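Local atomic coordinates of CD180 antigen (Mus musculus, PDB entry 3T6Q), a protein that leads to NF-kappa-B activation and may cooperate with MD-1 and TLR4 in the innate immune response of B cells to bacterial lipopolysaccharide. Residues G464-T469 with C486-I491; G476-L481 with T497-M502; L436-S441 with H460-N465; N529-H534 with N553-P558; N386-L391 with F409-V414. All coordinates share one frame; numbering follows the deposited sequence. Where two conformers were deposited one is given.

Interaction 1: G464-T469 with C486-I491; sequences GNIQKT and CDLSSI
Ile466 and Ile491 lie side by side and point the same way, on the buried face of a short parallel strand pairing that joins leucine-rich repeats 16 and 17 away from the main run of strands. CD1 of Ile466 rests 3.9 Å from CG1 of Ile491. In both residues CG1 stands anti to the carbonyl carbon (chi1 -50° and -55°), which sends both CG1 atoms off in the same sense. Leu488 approaches at a slant instead: its CD2 lies 3.9 Å from CG1 of Ile466, while its CD1 reaches the CD1 of the same isoleucine. Phe461 packs against both Ile466 and Leu488. On the other face of the pairing the small polar side chains of Asn465 and Ser490 adjoin one another.

The backbone fixes this register. Gly464 O is gripped by two successive amides: Ser489 N, at 2.8 Å, meets a lone pair in the carbonyl plane, whereas Ser490 N, at 3.2 Å, comes nearly along the C=O axis. Ile466 N then donates to Ser490 O over 3.1 Å. Gly464, lacking a side chain, lets its CA come 3.7 Å from Asp487 O. Nearby, Arg511 forms a salt bridge with Asp487 and a hydrogen bond with Ser489 OG. The contact is therefore divided chemically, with branched hydrocarbon facing the interior, polar groups on the partly exposed side, and the Gly464 carbonyl, which accepts two hydrogen bonds, holding the backbones together.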
# COMPACT_ATOMS: atom_id res chain seq x y z
N GLY A 464 -6.15 -37.63 48.88
CA GLY A 464 -7.15 -37.40 47.82
C GLY A 464 -8.58 -37.62 48.28
O GLY A 464 -9.46 -37.91 47.46
N ASN A 465 -8.83 -37.52 49.57
CA ASN A 465 -10.17 -37.71 50.10
C ASN A 465 -10.72 -36.47 50.82
O ASN A 465 -10.08 -35.95 51.73
CB ASN A 465 -10.22 -38.89 51.06
CG ASN A 465 -11.63 -39.14 51.59
OD1 ASN A 465 -12.57 -39.34 50.81
ND2 ASN A 465 -11.81 -39.06 52.91
N ILE A 466 -11.94 -36.05 50.47
CA ILE A 466 -12.61 -35.01 51.25
C ILE A 466 -13.41 -35.69 52.31
O ILE A 466 -14.39 -36.38 52.01
CB ILE A 466 -13.52 -34.11 50.40
CG1 ILE A 466 -12.77 -33.61 49.14
CG2 ILE A 466 -13.99 -32.92 51.23
CD1 ILE A 466 -13.57 -32.59 48.33
N GLN A 467 -13.01 -35.47 53.56
CA GLN A 467 -13.70 -36.05 54.74
C GLN A 467 -14.93 -35.28 55.09
O GLN A 467 -15.14 -34.18 54.58
CB GLN A 467 -12.77 -36.09 55.94
CG GLN A 467 -11.86 -37.30 55.93
CD GLN A 467 -10.80 -37.26 57.01
OE1 GLN A 467 -9.98 -36.34 57.06
NE2 GLN A 467 -10.81 -38.25 57.88
N LYS A 468 -15.76 -35.86 55.96
CA LYS A 468 -16.93 -35.19 56.49
C LYS A 468 -16.52 -33.86 57.11
O LYS A 468 -17.21 -32.87 56.94
CB LYS A 468 -17.59 -36.08 57.55
CG LYS A 468 -18.81 -35.45 58.20
CD LYS A 468 -19.55 -36.46 59.07
CE LYS A 468 -20.62 -35.77 59.89
NZ LYS A 468 -21.81 -36.65 60.07
N THR A 469 -15.40 -33.83 57.83
CA THR A 469 -14.88 -32.56 58.34
C THR A 469 -13.82 -32.04 57.41
O THR A 469 -12.84 -32.74 57.06
CB THR A 469 -14.32 -32.66 59.78
OG1 THR A 469 -13.21 -33.55 59.78
CG2 THR A 469 -15.37 -33.21 60.72
N CYS A 486 -7.75 -31.31 41.56
CA CYS A 486 -7.37 -31.40 42.96
C CYS A 486 -6.86 -32.81 43.36
O CYS A 486 -6.83 -33.13 44.55
CB CYS A 486 -8.55 -30.98 43.87
SG CYS A 486 -8.75 -29.16 43.85
N ASP A 487 -6.59 -33.64 42.35
CA ASP A 487 -6.08 -35.03 42.55
C ASP A 487 -7.04 -35.86 43.42
O ASP A 487 -6.59 -36.62 44.28
CB ASP A 487 -4.71 -34.93 43.25
CG ASP A 487 -3.96 -36.25 43.29
OD1 ASP A 487 -3.35 -36.52 44.36
OD2 ASP A 487 -3.99 -37.00 42.28
N LEU A 488 -8.36 -35.63 43.26
CA LEU A 488 -9.33 -36.21 44.18
C LEU A 488 -9.66 -37.64 43.78
O LEU A 488 -9.97 -37.91 42.61
CB LEU A 488 -10.63 -35.37 44.20
CG LEU A 488 -10.53 -34.03 44.93
CD1 LEU A 488 -11.88 -33.31 44.81
CD2 LEU A 488 -10.12 -34.21 46.39
N SER A 489 -9.63 -38.53 44.76
CA SER A 489 -10.13 -39.90 44.57
C SER A 489 -11.55 -40.08 45.05
O SER A 489 -12.31 -40.87 44.49
CB SER A 489 -9.25 -40.90 45.34
OG SER A 489 -8.01 -41.03 44.66
N SER A 490 -11.91 -39.35 46.10
CA SER A 490 -13.22 -39.58 46.75
C SER A 490 -13.65 -38.36 47.52
O SER A 490 -12.83 -37.56 47.95
CB SER A 490 -13.14 -40.78 47.73
OG SER A 490 -11.97 -40.70 48.54
N ILE A 491 -14.95 -38.30 47.76
CA ILE A 491 -15.58 -37.23 48.52
C ILE A 491 -16.59 -37.92 49.41
O ILE A 491 -17.48 -38.63 48.92
CB ILE A 491 -16.29 -36.19 47.57
CG1 ILE A 491 -15.30 -35.64 46.53
CG2 ILE A 491 -16.96 -35.06 48.39
CD1 ILE A 491 -15.90 -34.59 45.62

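Interaction 2: G476-L481 with T497-M502; sequences GRLEIL and TSLKMM
Gly476 O, which CG of Met501 touches at 3.3 Å, is gripped by two water molecules that tie it to the neighbouring loop. The contact illustrates how successive leucine-rich repeats, here 17 and 18, can be joined by bound water: no direct hydrogen bond links the two segments. One water donates to Gly476 O and, over 2.8 Å, to Leu478 O, and accepts from Met501 N. The other donates to Gly476 O (2.7 Å) and Ser498 O and accepts from Lys500 N. Between Ser498 O and Lys500 N, which hold the second water, Leu499 forms the centre of an inverse gamma turn, and its CD2 rests 4.2 Å from CB of Leu478.

Met501 covers the outer side. In one of its two conformers, its extended chain crosses that of Arg477 at a slant and leaves CE 3.4 Å from Arg477 NE. Met502 serves the inner side, where Phe496 and Leu523 also pack against it. Its CG is anti to the carbonyl carbon (chi1 -71°), which sets that atom 3.4 Å from Leu478 O. From there the thioether reaches Leu481 in strand 480-482: SD of Met502 lies 3.6 Å from CD2 of Leu481.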
# COMPACT_ATOMS: atom_id res chain seq x y z
N GLY A 476 -21.37 -21.13 54.63
CA GLY A 476 -22.83 -21.26 54.44
C GLY A 476 -23.42 -20.52 53.26
O GLY A 476 -24.45 -20.95 52.74
N ARG A 477 -22.81 -19.40 52.80
CA ARG A 477 -23.37 -18.70 51.62
C ARG A 477 -22.77 -19.11 50.28
O ARG A 477 -23.05 -18.52 49.21
CB ARG A 477 -23.32 -17.18 51.81
CG ARG A 477 -23.90 -16.73 53.15
CD ARG A 477 -24.77 -15.49 53.08
NE ARG A 477 -26.16 -15.91 53.32
CZ ARG A 477 -27.24 -15.17 53.10
NH1 ARG A 477 -27.14 -13.94 52.61
NH2 ARG A 477 -28.44 -15.68 53.36
N LEU A 478 -21.90 -20.11 50.30
CA LEU A 478 -21.18 -20.48 49.08
C LEU A 478 -22.09 -20.92 47.95
O LEU A 478 -22.95 -21.80 48.14
CB LEU A 478 -20.15 -21.58 49.39
CG LEU A 478 -19.10 -21.76 48.30
CD1 LEU A 478 -18.18 -20.52 48.39
CD2 LEU A 478 -18.30 -23.01 48.68
N GLU A 479 -21.90 -20.33 46.79
CA GLU A 479 -22.65 -20.69 45.59
C GLU A 479 -21.82 -21.40 44.56
O GLU A 479 -22.32 -22.32 43.90
CB GLU A 479 -23.30 -19.46 44.94
CG GLU A 479 -24.50 -18.98 45.75
CD GLU A 479 -25.09 -17.70 45.19
OE1 GLU A 479 -25.15 -17.53 43.95
OE2 GLU A 479 -25.49 -16.86 46.00
N ILE A 480 -20.57 -20.96 44.40
CA ILE A 480 -19.71 -21.47 43.33
C ILE A 480 -18.46 -22.06 44.00
O ILE A 480 -17.80 -21.38 44.81
CB ILE A 480 -19.28 -20.34 42.36
CG1 ILE A 480 -20.49 -19.72 41.68
CG2 ILE A 480 -18.27 -20.85 41.33
CD1 ILE A 480 -20.22 -18.37 41.01
N LEU A 481 -18.19 -23.32 43.70
CA LEU A 481 -17.08 -24.07 44.26
C LEU A 481 -16.36 -24.76 43.10
O LEU A 481 -16.98 -25.55 42.34
CB LEU A 481 -17.57 -25.10 45.29
CG LEU A 481 -16.56 -26.06 45.95
CD1 LEU A 481 -15.44 -25.25 46.65
CD2 LEU A 481 -17.32 -26.97 46.94
N THR A 497 -22.51 -31.16 53.16
CA THR A 497 -23.86 -31.07 53.73
C THR A 497 -24.24 -29.68 54.32
O THR A 497 -25.40 -29.26 54.22
CB THR A 497 -24.13 -32.18 54.78
OG1 THR A 497 -23.69 -33.45 54.26
CG2 THR A 497 -25.63 -32.30 55.07
N SER A 498 -23.28 -28.99 54.92
CA SER A 498 -23.52 -27.65 55.46
C SER A 498 -23.67 -26.61 54.35
O SER A 498 -24.21 -25.54 54.57
CB SER A 498 -22.41 -27.24 56.43
OG SER A 498 -21.14 -27.31 55.82
N LEU A 499 -23.21 -26.95 53.14
CA LEU A 499 -23.25 -26.00 52.01
C LEU A 499 -24.56 -26.07 51.25
O LEU A 499 -24.68 -26.75 50.22
CB LEU A 499 -22.08 -26.25 51.06
CG LEU A 499 -20.75 -26.25 51.82
CD1 LEU A 499 -19.70 -26.93 50.97
CD2 LEU A 499 -20.35 -24.82 52.13
N LYS A 500 -25.56 -25.34 51.73
CA LYS A 500 -26.90 -25.51 51.18
C LYS A 500 -27.24 -24.57 50.04
O LYS A 500 -28.27 -24.76 49.37
CB LYS A 500 -27.95 -25.50 52.33
CG LYS A 500 -27.58 -26.51 53.44
CD LYS A 500 -28.63 -26.75 54.53
CE LYS A 500 -28.22 -27.85 55.53
NZ LYS A 500 -27.92 -29.20 54.92
N MET A 501 -26.40 -23.56 49.79
CA MET A 501 -26.70 -22.61 48.71
C MET A 501 -25.89 -22.86 47.44
O MET A 501 -25.94 -22.06 46.52
CB MET A 501 -26.48 -21.16 49.17
CG MET A 501 -26.97 -20.87 50.57
SD MET A 501 -27.12 -19.09 50.81
CE MET A 501 -27.32 -19.03 52.60
N MET A 502 -25.14 -23.96 47.40
CA MET A 502 -24.31 -24.24 46.20
C MET A 502 -25.17 -24.45 44.99
O MET A 502 -26.16 -25.17 45.04
CB MET A 502 -23.32 -25.38 46.41
CG MET A 502 -22.19 -25.03 47.34
SD MET A 502 -20.81 -26.19 47.14
CE MET A 502 -21.54 -27.79 47.57
O HOH W 1 -23.76 -22.97 50.50
O HOH W 2 -25.66 -23.19 53.62

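Interaction 3: L436-S441 with H460-N465; sequences LLDISS and HFPKGN
Asp438 and His460 bring their backbones together in a single bridge, in which Ile439 N donates to His460 O over 3.2 Å with an N-H...O angle of 180°, just where a type I turn runs from Asp438 to Ser441.

Beside that bond, Ile439 sits over one face of the Phe461 ring. Its CB lies 3.5 Å above the ring plane, displaced toward the rim, in a CH-pi contact, and its CG2 packs 3.4 Å from CZ; the two side chains cross at a slant. His460 uses its ring differently. Its chi1 of 73° sets CG between the backbone N and the carbonyl carbon. The end of the side chain comes nearer the other segment, with Asp438 CA over one ring face and CD2 3.3 Å from Leu437 O. Asp438 OD2 is occupied within its own segment, accepting from Ser440 N (3.0 Å) and Ser440 OG (2.8 Å), both from the same face of the carboxylate. The bond from Ser440 N makes an Asx turn; OD2 and Ser440 OG both adjoin the Pro462 ring, whose CD is 3.5 Å from Asp438 OD2.

The contact joins the loop after strand 429-431 in repeat 15 to the loop after strand 453-455 in repeat 16. Leu437 reaches back to Val414 of an earlier repeat, Ile439 packs on Leu456 and bonds through its carbonyl to Ser471 OG, and Phe461 leads on to Leu488, ahead of strand 490-491.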
# COMPACT_ATOMS: atom_id res chain seq x y z
N LEU A 436 -1.89 -24.23 46.93
CA LEU A 436 -1.37 -25.44 47.58
C LEU A 436 -1.68 -25.48 49.06
O LEU A 436 -0.81 -25.82 49.85
CB LEU A 436 0.14 -25.64 47.33
CG LEU A 436 0.62 -25.57 45.89
CD1 LEU A 436 2.10 -25.92 45.75
CD2 LEU A 436 -0.25 -26.44 44.97
N LEU A 437 -2.90 -25.11 49.44
CA LEU A 437 -3.35 -25.16 50.84
C LEU A 437 -3.88 -26.55 51.13
O LEU A 437 -4.29 -27.26 50.23
CB LEU A 437 -4.48 -24.15 51.09
CG LEU A 437 -4.05 -22.69 51.09
CD1 LEU A 437 -5.32 -21.89 50.89
CD2 LEU A 437 -3.36 -22.32 52.39
N ASP A 438 -3.90 -26.90 52.41
CA ASP A 438 -4.50 -28.16 52.85
C ASP A 438 -5.96 -27.83 53.20
O ASP A 438 -6.26 -27.17 54.19
CB ASP A 438 -3.76 -28.71 54.05
CG ASP A 438 -4.45 -29.93 54.68
OD1 ASP A 438 -3.99 -30.36 55.74
OD2 ASP A 438 -5.43 -30.47 54.13
N ILE A 439 -6.85 -28.30 52.36
CA ILE A 439 -8.24 -27.87 52.45
C ILE A 439 -9.00 -28.71 53.48
O ILE A 439 -10.23 -28.58 53.62
CB ILE A 439 -8.94 -27.95 51.08
CG1 ILE A 439 -8.13 -27.20 50.02
CG2 ILE A 439 -10.34 -27.36 51.13
CD1 ILE A 439 -7.87 -25.75 50.40
N SER A 440 -8.29 -29.56 54.21
CA SER A 440 -9.00 -30.35 55.24
C SER A 440 -9.06 -29.61 56.60
O SER A 440 -9.87 -30.00 57.47
CB SER A 440 -8.35 -31.73 55.41
OG SER A 440 -7.10 -31.58 56.06
N SER A 441 -8.21 -28.57 56.79
CA SER A 441 -8.16 -27.83 58.06
C SER A 441 -9.50 -27.13 58.36
O SER A 441 -9.97 -26.33 57.56
CB SER A 441 -7.07 -26.78 58.01
OG SER A 441 -7.15 -25.99 59.20
N HIS A 460 -5.22 -29.47 47.48
CA HIS A 460 -5.19 -30.90 47.88
C HIS A 460 -5.84 -31.25 49.19
O HIS A 460 -5.97 -30.40 50.10
CB HIS A 460 -3.76 -31.43 47.90
CG HIS A 460 -2.95 -30.92 49.06
ND1 HIS A 460 -2.77 -31.63 50.21
CD2 HIS A 460 -2.26 -29.71 49.23
CE1 HIS A 460 -2.01 -30.92 51.06
NE2 HIS A 460 -1.69 -29.75 50.47
N PHE A 461 -6.24 -32.51 49.29
CA PHE A 461 -6.75 -33.06 50.52
C PHE A 461 -5.85 -34.23 50.89
O PHE A 461 -5.34 -34.92 49.99
CB PHE A 461 -8.19 -33.55 50.35
CG PHE A 461 -9.21 -32.45 50.21
CD1 PHE A 461 -10.00 -32.06 51.30
CD2 PHE A 461 -9.40 -31.81 49.00
CE1 PHE A 461 -10.95 -31.05 51.15
CE2 PHE A 461 -10.33 -30.80 48.85
CZ PHE A 461 -11.11 -30.42 49.93
N PRO A 462 -5.69 -34.49 52.20
CA PRO A 462 -4.87 -35.64 52.61
C PRO A 462 -5.39 -36.92 51.93
O PRO A 462 -6.59 -37.21 52.02
CB PRO A 462 -5.06 -35.69 54.13
CG PRO A 462 -5.45 -34.31 54.52
CD PRO A 462 -6.25 -33.76 53.37
N LYS A 463 -4.52 -37.62 51.21
CA LYS A 463 -4.86 -38.90 50.54
C LYS A 463 -5.96 -38.82 49.46
O LYS A 463 -6.64 -39.82 49.20
CB LYS A 463 -5.27 -39.96 51.57
CG LYS A 463 -4.28 -40.16 52.70
CD LYS A 463 -2.91 -40.52 52.15
CE LYS A 463 -2.23 -41.49 53.09
NZ LYS A 463 -0.80 -41.55 52.73
N GLY A 464 -6.15 -37.63 48.88
CA GLY A 464 -7.15 -37.40 47.82
C GLY A 464 -8.58 -37.62 48.28
O GLY A 464 -9.46 -37.91 47.46
N ASN A 465 -8.83 -37.52 49.57
CA ASN A 465 -10.17 -37.71 50.10
C ASN A 465 -10.72 -36.47 50.82
O ASN A 465 -10.08 -35.95 51.73
CB ASN A 465 -10.22 -38.89 51.06
CG ASN A 465 -11.63 -39.14 51.59
OD1 ASN A 465 -12.57 -39.34 50.81
ND2 ASN A 465 -11.81 -39.06 52.91

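Interaction 4: N529-H534 with N553-P558; sequences NLASNH and NLRQNP
Leu530 and Asn557 make the central polar link between the last annotated leucine-rich repeat, the nineteenth, and the turn that follows it. Among the side-chain bonds, Asn557 ND2 donates to Leu530 O over 2.9 Å, almost straight at 168°, while Asn533 ND2 reaches the same oxygen from the opposite face of its carbonyl plane. Asn557 ND2 also bonds to Leu554 O in its own segment, just as Asn533 ND2 reaches back to Leu507 O in the preceding turn. These are the asparagines of the LxLxxN consensus, stacked one repeat upon the next.

The backbone bonds run beside them: Leu530 N donates to Asn553 O (2.8 Å), and Ser532 N to Arg555 O (3.0 Å). A water extends this line by donating to both Asn533 O and Gln556 O.

A second pair of asparagines, Asn529 and Asn553, lies side by side with amide planes 23° apart. Each closes an Asx turn onto the amide two residues on, and OD1 of Asn529 sits 3.5 Å from CB of Asn553.

Apolar contacts fill in around the bonds. Leu530 CB meets Leu554 CD2 at 3.9 Å, and Ala531 CB meets Arg555 CG at 3.6 Å; the arginine's charged end forms salt bridges with Asp581 and Asp584. Where the chain bends away from the strands, buried carboxamides thus satisfy backbone carbonyls and bind these turns of the solenoid to one another.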
# COMPACT_ATOMS: atom_id res chain seq x y z
N ASN A 529 -20.25 -30.14 37.14
CA ASN A 529 -19.29 -30.56 36.12
C ASN A 529 -18.50 -31.74 36.64
O ASN A 529 -17.71 -31.59 37.58
CB ASN A 529 -18.35 -29.39 35.77
CG ASN A 529 -17.49 -29.67 34.56
OD1 ASN A 529 -17.52 -30.76 34.00
ND2 ASN A 529 -16.70 -28.68 34.14
N LEU A 530 -18.74 -32.92 36.06
CA LEU A 530 -18.00 -34.13 36.38
C LEU A 530 -17.07 -34.55 35.22
O LEU A 530 -16.67 -35.72 35.15
CB LEU A 530 -18.95 -35.29 36.75
CG LEU A 530 -19.54 -35.07 38.17
CD1 LEU A 530 -20.73 -35.97 38.47
CD2 LEU A 530 -18.48 -35.26 39.23
N ALA A 531 -16.73 -33.63 34.32
CA ALA A 531 -15.94 -34.00 33.14
C ALA A 531 -14.60 -34.57 33.57
O ALA A 531 -14.04 -34.15 34.61
CB ALA A 531 -15.70 -32.78 32.22
N SER A 532 -14.06 -35.52 32.78
CA SER A 532 -12.72 -36.08 33.02
C SER A 532 -12.55 -36.61 34.43
O SER A 532 -11.71 -36.14 35.18
CB SER A 532 -11.60 -35.08 32.73
OG SER A 532 -11.67 -34.70 31.37
N ASN A 533 -13.38 -37.57 34.78
CA ASN A 533 -13.20 -38.30 36.02
C ASN A 533 -13.14 -39.79 35.69
O ASN A 533 -12.85 -40.13 34.55
CB ASN A 533 -14.36 -37.96 36.95
CG ASN A 533 -14.02 -36.74 37.78
OD1 ASN A 533 -13.11 -36.82 38.60
ND2 ASN A 533 -14.67 -35.59 37.50
N HIS A 534 -13.47 -40.65 36.65
CA HIS A 534 -13.43 -42.11 36.41
C HIS A 534 -14.80 -42.68 36.59
O HIS A 534 -14.96 -43.82 37.08
CB HIS A 534 -12.53 -42.79 37.45
CG HIS A 534 -11.03 -42.65 37.21
ND1 HIS A 534 -10.49 -41.73 36.39
CD2 HIS A 534 -9.97 -43.34 37.78
CE1 HIS A 534 -9.14 -41.83 36.41
NE2 HIS A 534 -8.82 -42.81 37.27
N ASN A 553 -22.34 -32.35 33.42
CA ASN A 553 -21.36 -32.64 32.38
C ASN A 553 -20.58 -33.90 32.75
O ASN A 553 -19.83 -33.91 33.73
CB ASN A 553 -20.39 -31.46 32.16
CG ASN A 553 -19.59 -31.57 30.87
OD1 ASN A 553 -19.22 -32.67 30.44
ND2 ASN A 553 -19.26 -30.42 30.26
N LEU A 554 -20.79 -34.97 31.97
CA LEU A 554 -20.12 -36.25 32.16
C LEU A 554 -19.19 -36.59 31.00
O LEU A 554 -18.80 -37.76 30.84
CB LEU A 554 -21.19 -37.33 32.32
CG LEU A 554 -21.86 -37.37 33.68
CD1 LEU A 554 -23.22 -38.10 33.56
CD2 LEU A 554 -20.91 -38.03 34.69
N ARG A 555 -18.84 -35.61 30.17
CA ARG A 555 -17.91 -35.88 29.07
C ARG A 555 -16.56 -36.46 29.58
O ARG A 555 -16.15 -36.23 30.74
CB ARG A 555 -17.70 -34.58 28.26
CG ARG A 555 -16.70 -33.63 28.89
CD ARG A 555 -16.60 -32.37 28.05
NE ARG A 555 -15.80 -32.63 26.87
CZ ARG A 555 -15.75 -31.83 25.80
NH1 ARG A 555 -16.44 -30.71 25.78
NH2 ARG A 555 -14.99 -32.15 24.77
N GLN A 556 -15.90 -37.26 28.72
CA GLN A 556 -14.58 -37.79 28.99
C GLN A 556 -14.54 -38.61 30.29
O GLN A 556 -13.60 -38.51 31.08
CB GLN A 556 -13.54 -36.66 28.96
CG GLN A 556 -13.26 -36.18 27.52
CD GLN A 556 -12.33 -34.99 27.45
OE1 GLN A 556 -12.77 -33.84 27.40
NE2 GLN A 556 -11.03 -35.25 27.43
N ASN A 557 -15.62 -39.36 30.53
CA ASN A 557 -15.58 -40.42 31.55
C ASN A 557 -15.58 -41.82 30.92
O ASN A 557 -16.13 -42.00 29.83
CB ASN A 557 -16.74 -40.26 32.52
CG ASN A 557 -16.45 -39.20 33.55
OD1 ASN A 557 -15.81 -39.48 34.56
ND2 ASN A 557 -16.87 -37.96 33.28
N PRO A 558 -14.98 -42.82 31.60
CA PRO A 558 -14.94 -44.22 31.06
C PRO A 558 -16.30 -44.92 31.21
O PRO A 558 -16.43 -45.94 31.90
CB PRO A 558 -13.88 -44.87 31.92
CG PRO A 558 -14.03 -44.17 33.26
CD PRO A 558 -14.29 -42.72 32.90
O HOH W 3 -11.28 -39.51 32.55

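Interaction 5: N386-L391 with F409-V414; sequences NEPLSL and FTRLKV
Leu391, Pro388 and Thr410 lose most surface in this contact, a parallel strand pairing between leucine-rich repeats 13 and 14. Thr410 serves one end. Its OG1, anti to the carbonyl carbon (chi1 -69°), accepts from Asn386 N over 2.7 Å and is also bonded to Leu383 O, while its methyl CG2 turns to Leu389 and lies 3.7 Å from CG there. A water links the same end, donating to Asn386 O and accepting from Arg411 N.

Pro388 takes the solvent side. Its CA approaches Arg411 O at 3.3 Å, and its CB meets Lys413 CE at 3.9 Å. In one of the arginine's two conformers, the proline CG lies over one face of the guanidinium. Between these residues the strands bond regularly: Leu389 N donates to Arg411 O, and Leu389 O accepts from Lys413 N at 2.9 Å.

Leu391 closes the far end. Its N bonds to Lys413 O (3.0 Å), and its side chain crosses Leu412 at a slant, CD1 to CD1 at 4.1 Å. The backbone bonds of Leu389, Lys413 and Leu391 set the register. Thr410 adds a hydroxyl for the backbone and a methyl against Leu389, leucines fill the interior, and Pro388 packs on the Arg411 guanidinium and Lys413 at the outside.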
# COMPACT_ATOMS: atom_id res chain seq x y z
N ASN A 386 2.47 -14.61 42.73
CA ASN A 386 3.59 -14.14 43.52
C ASN A 386 4.34 -15.33 44.12
O ASN A 386 3.98 -16.49 43.85
CB ASN A 386 3.13 -13.14 44.57
CG ASN A 386 2.96 -11.74 43.97
OD1 ASN A 386 3.90 -11.19 43.41
ND2 ASN A 386 1.75 -11.18 44.05
N GLU A 387 5.41 -15.03 44.86
CA GLU A 387 6.17 -16.05 45.58
C GLU A 387 5.46 -16.31 46.91
O GLU A 387 4.42 -15.70 47.20
CB GLU A 387 7.64 -15.61 45.74
CG GLU A 387 8.39 -15.70 44.43
CD GLU A 387 8.62 -17.13 44.00
OE1 GLU A 387 8.13 -17.52 42.95
OE2 GLU A 387 9.27 -17.88 44.73
N PRO A 388 5.99 -17.23 47.71
CA PRO A 388 5.24 -17.64 48.91
C PRO A 388 4.94 -16.55 49.93
O PRO A 388 5.80 -15.78 50.34
CB PRO A 388 6.11 -18.78 49.49
CG PRO A 388 6.80 -19.34 48.29
CD PRO A 388 7.18 -18.10 47.52
N LEU A 389 3.66 -16.46 50.30
CA LEU A 389 3.22 -15.58 51.35
C LEU A 389 2.83 -16.44 52.56
O LEU A 389 2.05 -17.42 52.42
CB LEU A 389 1.98 -14.78 50.88
CG LEU A 389 2.14 -14.03 49.54
CD1 LEU A 389 0.84 -13.28 49.20
CD2 LEU A 389 3.32 -13.03 49.61
N SER A 390 3.34 -16.07 53.72
CA SER A 390 2.95 -16.74 54.97
C SER A 390 1.86 -15.89 55.59
O SER A 390 2.05 -14.68 55.76
CB SER A 390 4.16 -16.81 55.90
OG SER A 390 5.20 -17.55 55.29
N LEU A 391 0.73 -16.51 55.90
CA LEU A 391 -0.40 -15.79 56.49
C LEU A 391 -0.70 -16.34 57.89
O LEU A 391 -0.91 -17.54 58.06
CB LEU A 391 -1.66 -15.90 55.61
CG LEU A 391 -1.55 -15.72 54.10
CD1 LEU A 391 -2.90 -15.95 53.45
CD2 LEU A 391 -1.04 -14.33 53.76
N PHE A 409 -2.22 -18.91 42.07
CA PHE A 409 -0.83 -19.24 41.69
C PHE A 409 0.18 -18.64 42.66
O PHE A 409 1.36 -18.53 42.36
CB PHE A 409 -0.54 -18.83 40.23
CG PHE A 409 -1.42 -19.56 39.26
CD1 PHE A 409 -1.10 -20.89 38.88
CD2 PHE A 409 -2.59 -18.99 38.79
CE1 PHE A 409 -1.94 -21.60 38.03
CE2 PHE A 409 -3.42 -19.70 37.93
CZ PHE A 409 -3.10 -21.00 37.57
N THR A 410 -0.27 -18.25 43.84
CA THR A 410 0.64 -17.77 44.83
C THR A 410 0.58 -18.78 45.98
O THR A 410 -0.50 -18.93 46.60
CB THR A 410 0.21 -16.36 45.32
OG1 THR A 410 0.40 -15.41 44.25
CG2 THR A 410 1.02 -15.96 46.56
N ARG A 411 1.71 -19.42 46.29
CA ARG A 411 1.78 -20.41 47.38
C ARG A 411 1.50 -19.75 48.74
O ARG A 411 2.09 -18.70 49.07
CB ARG A 411 3.15 -21.12 47.36
CG ARG A 411 3.47 -21.96 48.59
CD ARG A 411 4.37 -23.17 48.24
NE ARG A 411 5.18 -22.90 47.06
CZ ARG A 411 6.48 -22.64 47.07
NH1 ARG A 411 7.11 -22.37 45.93
NH2 ARG A 411 7.16 -22.66 48.20
N LEU A 412 0.62 -20.33 49.55
CA LEU A 412 0.34 -19.74 50.84
C LEU A 412 0.80 -20.70 51.95
O LEU A 412 0.60 -21.92 51.86
CB LEU A 412 -1.17 -19.41 51.00
CG LEU A 412 -1.78 -18.55 49.89
CD1 LEU A 412 -3.27 -18.45 50.18
CD2 LEU A 412 -1.15 -17.15 49.86
N LYS A 413 1.46 -20.16 52.95
CA LYS A 413 1.94 -20.98 54.07
C LYS A 413 1.15 -20.56 55.25
O LYS A 413 1.25 -19.42 55.69
CB LYS A 413 3.41 -20.68 54.40
CG LYS A 413 4.34 -20.65 53.23
CD LYS A 413 4.32 -21.96 52.49
CE LYS A 413 5.57 -21.98 51.63
NZ LYS A 413 5.90 -23.34 51.10
N VAL A 414 0.37 -21.49 55.80
CA VAL A 414 -0.53 -21.16 56.90
C VAL A 414 -0.31 -22.25 57.94
O VAL A 414 -0.46 -23.44 57.63
CB VAL A 414 -2.01 -21.17 56.41
CG1 VAL A 414 -2.93 -20.88 57.58
CG2 VAL A 414 -2.21 -20.13 55.31
O HOH W 4 4.24 -18.86 45.12
O HOH W 5 3.71 -17.37 41.19

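In the fold
All five contacts join neighbouring turns of one leucine-rich repeat solenoid, and each combines buried residues with exposed ones. Interactions 1 and 5 hold short parallel strands apart from the main run of strands; interaction 3 lies between them, sharing Gly464 and Asn465 with interaction 1, about 7 Å away between centres, and touching interaction 5 through Leu437 and Leu412. Interaction 3 relies on one backbone bond and a ring face rather than a strand pairing. Interaction 2 pairs a segment entering the main strands with a loop and relies on water. Interaction 4, about 17 Å from interaction 1 between centres, follows those strands and is the richest in carboxamide bonds.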